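Local coordinates for uncharacterized protein (PDB 3MFN) that is of unknown function but folds as a compact, mainly helical DUF5618 domain that assembles in pairs, at residues Lys46-Asp51 with Val66-His71; Thr72-Val77 with Ser115-Leu120. One frame throughout, in Å; residues are numbered along the deposited sequence.

Helix 63-85 is the element the two contacts share. Its earlier part, 66-71, packs against the preceding helix 34-52 in contact 1, and the part that follows directly, 72-77, packs against helix 107-126 in contact 2. The two are in series along the chain, with contact 1 complete before contact 2 begins. Their centres lie about 12 Å apart and they touch where Gly70 O comes 4.0 Å from Leu120 CB. Contact 2 sits about 3 Å from the centre of the chain, contact 1 about 12 Å from it. Helix 63-85 thus joins two antiparallel helix pairs into one bundle, whose core helix 132-153 also lines.

Contact 1 (Lys46-Asp51 with Val66-His71)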
loop_
_atom_site.group_PDB
_atom_site.type_symbol
_atom_site.label_atom_id
_atom_site.label_comp_id
_atom_site.label_asym_id
_atom_site.label_seq_id
_atom_site.Cartn_x
_atom_site.Cartn_y
_atom_site.Cartn_z
ATOM N N LYS A 46 9.511 -13.319 4.417
ATOM C CA LYS A 46 10.671 -12.400 4.479
ATOM C C LYS A 46 11.895 -13.049 3.833
ATOM O O LYS A 46 12.665 -12.382 3.122
ATOM C CB LYS A 46 10.956 -12.053 5.931
ATOM C CG LYS A 46 9.844 -11.217 6.571
ATOM C CD LYS A 46 10.162 -10.950 8.054
ATOM C CE LYS A 46 9.135 -9.940 8.652
ATOM N NZ LYS A 46 9.237 -9.896 10.162
ATOM N N ASP A 47 12.070 -14.360 4.031
ATOM C CA ASP A 47 13.225 -15.035 3.441
ATOM C C ASP A 47 13.149 -15.046 1.929
ATOM O O ASP A 47 14.175 -14.910 1.250
ATOM C CB ASP A 47 13.387 -16.466 3.933
ATOM C CG ASP A 47 13.852 -16.552 5.390
ATOM O OD1 ASP A 47 14.417 -15.578 5.929
ATOM O OD2 ASP A 47 13.720 -17.652 5.959
ATOM N N ILE A 48 11.952 -15.257 1.399
ATOM C CA ILE A 48 11.777 -15.261 -0.042
ATOM C C ILE A 48 12.173 -13.879 -0.596
ATOM O O ILE A 48 12.841 -13.768 -1.619
ATOM C CB ILE A 48 10.245 -15.581 -0.424
ATOM C CG1 ILE A 48 9.870 -17.042 -0.125
ATOM C CG2 ILE A 48 9.961 -15.220 -1.952
ATOM C CD1 ILE A 48 8.366 -17.231 -0.127
ATOM N N LEU A 49 11.728 -12.803 0.058
ATOM C CA LEU A 49 12.101 -11.479 -0.426
ATOM C C LEU A 49 13.619 -11.287 -0.363
ATOM O O LEU A 49 14.219 -10.778 -1.298
ATOM C CB LEU A 49 11.337 -10.360 0.335
ATOM C CG LEU A 49 9.804 -10.187 0.073
ATOM C CD1 LEU A 49 9.186 -9.167 1.025
ATOM C CD2 LEU A 49 9.518 -9.748 -1.341
ATOM N N ARG A 50 14.248 -11.699 0.730
ATOM C CA ARG A 50 15.725 -11.559 0.857
ATOM C C ARG A 50 16.432 -12.351 -0.186
ATOM O O ARG A 50 17.367 -11.849 -0.802
ATOM C CB ARG A 50 16.189 -12.013 2.246
ATOM C CG ARG A 50 17.715 -12.067 2.480
ATOM C CD ARG A 50 18.066 -12.874 3.745
ATOM N NE ARG A 50 17.808 -14.301 3.533
ATOM C CZ ARG A 50 17.478 -15.161 4.504
ATOM N NH1 ARG A 50 17.431 -14.769 5.777
ATOM N NH2 ARG A 50 17.214 -16.436 4.206
ATOM N N ASP A 51 16.011 -13.609 -0.388
ATOM C CA ASP A 51 16.747 -14.544 -1.236
ATOM C C ASP A 51 16.419 -14.412 -2.738
ATOM O O ASP A 51 17.285 -14.614 -3.538
ATOM C CB ASP A 51 16.492 -15.973 -0.748
ATOM C CG ASP A 51 17.130 -16.221 0.645
ATOM O OD1 ASP A 51 18.077 -15.471 0.958
ATOM O OD2 ASP A 51 16.648 -17.073 1.419
ATOM N N VAL A 66 7.733 -11.258 -5.250
ATOM C CA VAL A 66 6.919 -10.332 -4.480
ATOM C C VAL A 66 5.494 -10.857 -4.301
ATOM O O VAL A 66 4.928 -10.866 -3.196
ATOM C CB VAL A 66 6.845 -8.939 -5.092
ATOM C CG1 VAL A 66 5.909 -8.146 -4.208
ATOM C CG2 VAL A 66 8.229 -8.306 -5.128
ATOM N N LYS A 67 4.933 -11.365 -5.369
ATOM C CA LYS A 67 3.622 -12.025 -5.308
ATOM C C LYS A 67 3.555 -13.236 -4.346
ATOM O O LYS A 67 2.666 -13.338 -3.496
ATOM C CB LYS A 67 3.151 -12.435 -6.700
ATOM C CG LYS A 67 2.783 -11.261 -7.571
ATOM C CD LYS A 67 2.636 -11.667 -9.020
ATOM C CE LYS A 67 2.255 -10.493 -9.906
ATOM N NZ LYS A 67 2.319 -10.817 -11.366
HETATM N N MSE A 68 4.564 -14.082 -4.420
HETATM C CA MSE A 68 4.686 -15.294 -3.625
HETATM C C MSE A 68 4.853 -14.984 -2.175
HETATM O O MSE A 68 4.162 -15.582 -1.311
HETATM C CB MSE A 68 5.990 -16.045 -4.154
HETATM C CG MSE A 68 6.051 -17.405 -3.712
HETATM SE SE MSE A 68 7.601 -18.361 -4.302
HETATM C CE MSE A 68 7.555 -18.123 -6.193
ATOM N N ALA A 69 5.710 -13.990 -1.899
ATOM C CA ALA A 69 5.918 -13.521 -0.545
ATOM C C ALA A 69 4.691 -12.906 0.017
ATOM O O ALA A 69 4.341 -13.141 1.154
ATOM C CB ALA A 69 7.093 -12.540 -0.422
ATOM N N GLY A 70 4.038 -12.054 -0.748
ATOM C CA GLY A 70 2.805 -11.502 -0.273
ATOM C C GLY A 70 1.746 -12.511 0.077
ATOM O O GLY A 70 1.040 -12.369 1.102
ATOM N N HIS A 71 1.539 -13.473 -0.818
ATOM C CA HIS A 71 0.526 -14.477 -0.616
ATOM C C HIS A 71 0.834 -15.315 0.642
ATOM O O HIS A 71 -0.059 -15.524 1.531
ATOM C CB HIS A 71 0.432 -15.391 -1.825
ATOM C CG HIS A 71 -0.582 -16.448 -1.659
ATOM N ND1 HIS A 71 -1.927 -16.159 -1.595
ATOM C CD2 HIS A 71 -0.455 -17.772 -1.393
ATOM C CE1 HIS A 71 -2.590 -17.273 -1.351
ATOM N NE2 HIS A 71 -1.718 -18.275 -1.281
#
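An antiparallel helix pair, made by helix 34-52 and the helix that follows the short 55-60 hairpin, is joined here through Leu49 and Ile48 on one side and Ala69 on the other. The segment axes approach to 8.7 Å at 165°, and the small Ala69 lies at the closest point of the backbones, with its CA 6.1 Å from that of Ile48. The methyl of Ala69 points into the partner helix and is met mainly by Leu49, whose branch carbon CG stands 3.6 Å from Ala69 CB. Leu49 reaches it because CG is turned beside its own backbone N (chi1 -71°). From there CD2 runs on past the alanine to the preceding turn and lies 4.1 Å from Val66 CA. Ile48 flanks the same methyl, its CG2 branch 4.2 Å from Ala69 CB, while its longer arm ends with CD1 4.3 Å from CG of the selenomethionine at Met68, at the exposed margin. Leu49 and Val66 both also touch Tyr60 of the hairpin and Met124 of helix 107-126, and Leu49 reaches Val135 and Phe139 of helix 132-153. Beyond the contact, Asp47, Arg50 and Asp51 form a salt-bridge network: Arg50 grips Asp51 side-on, NE to OD1 at 2.8 Å and NH2 to OD2. The NE bond is nearly straight (174°) and lies in the guanidinium plane, yet meets OD1 from above the carboxylate plane. Asp47 sits near Arg50 NH1 by charge alone. The chemistry is thus divided: apolar side chains alone join the two segments, so shape sets their spacing, whereas the ion pairs stay within 46-51 and do not tie it to 66-71.

Contact 2 (Thr72-Val77 with Ser115-Leu120); sequences TAYSGV and SVYEQL
Tyr74, Leu120 and Val116 carry most of the surface buried between helices 63-85 and 107-126, which run antiparallel here at 159° with their segment axes 9.9 Å apart. Tyr74 does the most. Its ring slants across the partner helix to Tyr117, a course set by chi1 of -174°, which places CG opposite the backbone N. Val116 meets it at the edge, in the ring plane, CG1 lying 3.9 Å from CD1 of Tyr74. Further out the two tyrosines, both met by the ring of His121, lie side by side and point the same way; Tyr74 OH comes to the edge of the Tyr117 ring, 3.6 Å from its CD1, as a packing contact.

Leu120 fills the other end. Its CB faces Tyr74 CB at 4.2 Å, and its CD2 reaches back to Ala73, 3.9 Å from the alanine CB. Val116 completes the layer by setting the same CG1 that touches Tyr74 4.2 Å from Val77 CG2, and Ala73 and Val77 continue the packing onto Phe139 and Ala142 of helix 132-153. Segment 115-120 of helix 107-126 includes a wider pi-type turn at 117-120.

An acetate ion, probably from the crystallisation liquor, is modelled beside the Tyr74 side chain. The junction itself is apolar apart from the phenol oxygen, so hydrophobic packing holds the helices together here, while on the far side Ser115 OG bonds Asp131 of the second subunit and Gln119 pairs with its own counterpart there.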
loop_
_atom_site.group_PDB
_atom_site.type_symbol
_atom_site.label_atom_id
_atom_site.label_comp_id
_atom_site.label_asym_id
_atom_site.label_seq_id
_atom_site.Cartn_x
_atom_site.Cartn_y
_atom_site.Cartn_z
ATOM N N THR A 72 2.105 -15.687 0.780
ATOM C CA THR A 72 2.546 -16.470 1.896
ATOM C C THR A 72 2.359 -15.711 3.238
ATOM O O THR A 72 1.786 -16.287 4.239
ATOM C CB THR A 72 4.018 -16.890 1.706
ATOM O OG1 THR A 72 4.122 -17.613 0.504
ATOM C CG2 THR A 72 4.523 -17.815 2.841
ATOM N N ALA A 73 2.828 -14.463 3.288
ATOM C CA ALA A 73 2.621 -13.639 4.499
ATOM C C ALA A 73 1.144 -13.470 4.847
ATOM O O ALA A 73 0.756 -13.674 5.985
ATOM C CB ALA A 73 3.288 -12.259 4.359
ATOM N N TYR A 74 0.320 -13.102 3.878
ATOM C CA TYR A 74 -1.089 -12.982 4.056
ATOM C C TYR A 74 -1.756 -14.298 4.495
ATOM O O TYR A 74 -2.582 -14.269 5.426
ATOM C CB TYR A 74 -1.765 -12.483 2.801
ATOM C CG TYR A 74 -3.255 -12.201 2.977
ATOM C CD1 TYR A 74 -3.680 -11.192 3.820
ATOM C CD2 TYR A 74 -4.224 -12.935 2.282
ATOM C CE1 TYR A 74 -5.012 -10.920 3.973
ATOM C CE2 TYR A 74 -5.563 -12.642 2.399
ATOM C CZ TYR A 74 -5.940 -11.646 3.264
ATOM O OH TYR A 74 -7.237 -11.386 3.442
ATOM N N SER A 75 -1.368 -15.428 3.906
ATOM C CA SER A 75 -1.908 -16.747 4.268
ATOM C C SER A 75 -1.519 -17.068 5.727
ATOM O O SER A 75 -2.277 -17.712 6.462
ATOM C CB SER A 75 -1.358 -17.816 3.305
ATOM O OG SER A 75 -1.836 -17.554 1.987
ATOM N N GLY A 76 -0.356 -16.588 6.152
ATOM C CA GLY A 76 0.045 -16.715 7.560
ATOM C C GLY A 76 -0.929 -16.066 8.507
ATOM O O GLY A 76 -1.385 -16.664 9.491
ATOM N N VAL A 77 -1.246 -14.800 8.223
ATOM C CA VAL A 77 -2.200 -14.059 8.990
ATOM C C VAL A 77 -3.548 -14.792 9.002
ATOM O O VAL A 77 -4.171 -14.958 10.081
ATOM C CB VAL A 77 -2.372 -12.612 8.444
ATOM C CG1 VAL A 77 -3.512 -11.840 9.227
ATOM C CG2 VAL A 77 -1.076 -11.906 8.447
ATOM N N SER A 115 -5.362 -3.009 6.369
ATOM C CA SER A 115 -4.097 -2.572 5.864
ATOM C C SER A 115 -3.251 -3.771 5.445
ATOM O O SER A 115 -2.676 -3.751 4.362
ATOM C CB SER A 115 -3.391 -1.705 6.909
ATOM O OG SER A 115 -2.369 -0.947 6.333
ATOM N N VAL A 116 -3.182 -4.815 6.290
ATOM C CA VAL A 116 -2.590 -6.082 5.847
ATOM C C VAL A 116 -3.147 -6.612 4.528
ATOM O O VAL A 116 -2.381 -6.988 3.610
ATOM C CB VAL A 116 -2.754 -7.118 6.921
ATOM C CG1 VAL A 116 -2.386 -8.510 6.404
ATOM C CG2 VAL A 116 -1.933 -6.751 8.133
ATOM N N TYR A 117 -4.477 -6.635 4.417
ATOM C CA TYR A 117 -5.161 -7.029 3.209
ATOM C C TYR A 117 -4.754 -6.178 2.024
ATOM O O TYR A 117 -4.340 -6.712 0.979
ATOM C CB TYR A 117 -6.652 -7.017 3.432
ATOM C CG TYR A 117 -7.500 -7.144 2.184
ATOM C CD1 TYR A 117 -7.787 -8.379 1.617
ATOM C CD2 TYR A 117 -8.071 -6.039 1.622
ATOM C CE1 TYR A 117 -8.592 -8.456 0.477
ATOM C CE2 TYR A 117 -8.837 -6.113 0.506
ATOM C CZ TYR A 117 -9.104 -7.296 -0.047
ATOM O OH TYR A 117 -9.872 -7.262 -1.149
ATOM N N GLU A 118 -4.727 -4.858 2.221
ATOM C CA GLU A 118 -4.322 -3.947 1.161
ATOM C C GLU A 118 -2.879 -4.200 0.736
ATOM O O GLU A 118 -2.617 -4.341 -0.451
ATOM C CB GLU A 118 -4.470 -2.479 1.562
ATOM C CG GLU A 118 -5.935 -2.060 1.774
ATOM C CD GLU A 118 -6.719 -1.979 0.528
ATOM O OE1 GLU A 118 -6.179 -1.660 -0.543
ATOM O OE2 GLU A 118 -7.934 -2.164 0.619
ATOM N N GLN A 119 -1.983 -4.243 1.705
ATOM C CA GLN A 119 -0.575 -4.269 1.410
ATOM C C GLN A 119 -0.052 -5.617 0.999
ATOM O O GLN A 119 0.823 -5.701 0.116
ATOM C CB GLN A 119 0.243 -3.739 2.598
ATOM C CG GLN A 119 0.040 -2.213 2.963
ATOM C CD GLN A 119 0.070 -1.311 1.788
ATOM O OE1 GLN A 119 0.850 -1.522 0.874
ATOM N NE2 GLN A 119 -0.843 -0.311 1.753
ATOM N N LEU A 120 -0.496 -6.670 1.691
ATOM C CA LEU A 120 0.058 -7.996 1.423
ATOM C C LEU A 120 -0.738 -8.750 0.390
ATOM O O LEU A 120 -0.166 -9.402 -0.499
ATOM C CB LEU A 120 0.200 -8.812 2.689
ATOM C CG LEU A 120 1.321 -8.648 3.722
ATOM C CD1 LEU A 120 1.963 -7.273 3.866
ATOM C CD2 LEU A 120 0.907 -9.229 5.082
#